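Local coordinates for YciF Bacterial Stress Response Protein (Salmonella enterica subsp. enterica serovar Typhimurium, PDB 4ERU) that is of unknown function but is named a stress-response protein, has a ferritin-like fold and binds two magnesium ions within its helix bundle, at residues E141-D144 with E145-T149. Numbering follows the deposited sequence.
Sequences ETLD and EEKQT. With MG (magnesium ion), chain D; MG (magnesium ion), chain E.
The carboxylate of E146 has the T142 methyl on one face and metal on the other: T142 CG2 comes in obliquely from above the plane, 3.7 Å from E146 OE2, while the chain D magnesium stands well out of plane on the opposite side, 2.5 Å from E146 OE1. The chain E magnesium lies much nearer that plane and is bound by E146 OE2 at 2.4 Å. One oxygen per metal makes E146 a bridge, and water 1 forms a second one. A chi1 of -135° and a bend at chi2 (72°) turn the carboxylate towards the pair.

E145, the residue just before E146, sends its extended side chain past the E141 carbonyl, with E145 CG 3.6 Å from E141 O. Its carboxylate points to helix 41-66, where OE2 forms a salt bridge with R60 and OE1 accepts from Q57 NE2; the other end of the Q57 amide binds magnesium, which makes E145 a second-shell residue that probably helps to hold the amide's rotation. R60 also donates to T142 OG1. On the outer side of the helix, K147 CE rests 4.0 Å from L143 CD1.

Regular i to i+4 bonds carry the backbone, among them E146 N to T142 O at 2.8 Å. H50, E113 and E116 also bind the chain D magnesium, and E24 and Q57 the chain E one. A bridging glutamate on the last long helix of a four-helix bundle is characteristic of the dinuclear carboxylate centres of ferritin-like proteins.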
loop_
_atom_site.group_PDB
_atom_site.type_symbol
_atom_site.label_atom_id
_atom_site.label_comp_id
_atom_site.label_asym_id
_atom_site.label_seq_id
_atom_site.Cartn_x
_atom_site.Cartn_y
_atom_site.Cartn_z
ATOM N N GLU A 141 -1.470 16.232 -8.655
ATOM C CA GLU A 141 -2.013 16.959 -7.507
ATOM C C GLU A 141 -2.555 16.030 -6.408
ATOM O O GLU A 141 -2.294 16.237 -5.234
ATOM C CB GLU A 141 -3.112 17.912 -7.927
ATOM C CG GLU A 141 -2.650 19.295 -8.265
ATOM C CD GLU A 141 -3.841 20.239 -8.399
ATOM O OE1 GLU A 141 -4.236 20.566 -9.547
ATOM O OE2 GLU A 141 -4.412 20.619 -7.346
ATOM N N THR A 142 -3.333 15.029 -6.785
ATOM C CA THR A 142 -3.820 14.080 -5.787
ATOM C C THR A 142 -2.634 13.331 -5.152
ATOM O O THR A 142 -2.591 13.122 -3.929
ATOM C CB THR A 142 -4.781 13.064 -6.409
ATOM O OG1 THR A 142 -5.999 13.727 -6.782
ATOM C CG2 THR A 142 -5.066 11.900 -5.390
ATOM N N LEU A 143 -1.679 12.927 -5.979
ATOM C CA LEU A 143 -0.544 12.161 -5.512
ATOM C C LEU A 143 0.231 12.922 -4.425
ATOM O O LEU A 143 0.575 12.364 -3.355
ATOM C CB LEU A 143 0.376 11.839 -6.687
ATOM C CG LEU A 143 1.673 11.080 -6.393
ATOM C CD1 LEU A 143 1.396 9.733 -5.719
ATOM C CD2 LEU A 143 2.455 10.878 -7.693
ATOM N N ASP A 144 0.482 14.198 -4.705
ATOM C CA ASP A 144 1.118 15.089 -3.756
ATOM C C ASP A 144 0.339 15.156 -2.448
ATOM O O ASP A 144 0.924 14.966 -1.378
ATOM C CB ASP A 144 1.290 16.490 -4.370
ATOM C CG ASP A 144 1.869 17.479 -3.379
ATOM O OD1 ASP A 144 3.113 17.498 -3.216
ATOM O OD2 ASP A 144 1.080 18.214 -2.735
ATOM N N GLU A 145 -0.972 15.423 -2.521
ATOM C CA GLU A 145 -1.831 15.364 -1.320
ATOM C C GLU A 145 -1.750 14.017 -0.564
ATOM O O GLU A 145 -1.725 13.988 0.665
ATOM C CB GLU A 145 -3.297 15.627 -1.672
ATOM C CG GLU A 145 -3.602 17.094 -1.943
ATOM C CD GLU A 145 -4.964 17.282 -2.590
ATOM O OE1 GLU A 145 -5.723 16.287 -2.749
ATOM O OE2 GLU A 145 -5.276 18.436 -2.943
ATOM N N GLU A 146 -1.720 12.910 -1.294
ATOM C CA GLU A 146 -1.714 11.605 -0.639
ATOM C C GLU A 146 -0.399 11.450 0.146
ATOM O O GLU A 146 -0.384 10.975 1.285
ATOM C CB GLU A 146 -1.920 10.502 -1.693
ATOM C CG GLU A 146 -2.932 9.417 -1.326
ATOM C CD GLU A 146 -4.360 9.874 -1.350
ATOM O OE1 GLU A 146 -4.879 10.349 -0.303
ATOM O OE2 GLU A 146 -4.999 9.708 -2.402
ATOM N N LYS A 147 0.706 11.902 -0.438
ATOM C CA LYS A 147 1.993 11.828 0.254
ATOM C C LYS A 147 2.023 12.702 1.511
ATOM O O LYS A 147 2.529 12.265 2.544
ATOM C CB LYS A 147 3.155 12.163 -0.679
ATOM C CG LYS A 147 3.333 11.116 -1.787
ATOM C CD LYS A 147 4.390 11.560 -2.824
ATOM C CE LYS A 147 4.761 10.385 -3.711
ATOM N NZ LYS A 147 5.616 10.716 -4.920
ATOM N N GLN A 148 1.467 13.914 1.422
ATOM C CA GLN A 148 1.285 14.796 2.597
ATOM C C GLN A 148 0.401 14.201 3.675
ATOM O O GLN A 148 0.645 14.404 4.861
ATOM C CB GLN A 148 0.710 16.162 2.181
ATOM C CG GLN A 148 1.662 16.917 1.246
ATOM C CD GLN A 148 3.048 17.090 1.886
ATOM O OE1 GLN A 148 4.069 16.630 1.349
ATOM N NE2 GLN A 148 3.083 17.723 3.052
ATOM N N THR A 149 -0.641 13.477 3.278
ATOM C CA THR A 149 -1.517 12.880 4.270
ATOM C C THR A 149 -0.766 11.772 5.027
ATOM O O THR A 149 -0.855 11.673 6.237
ATOM C CB THR A 149 -2.805 12.372 3.614
ATOM O OG1 THR A 149 -3.474 13.486 3.034
ATOM C CG2 THR A 149 -3.760 11.739 4.650
HETATM MG MG MG D . -6.259 8.648 0.809
HETATM MG MG MG E . -7.351 9.705 -2.134
HETATM O O HOH W 1 -7.839 9.636 -0.038
#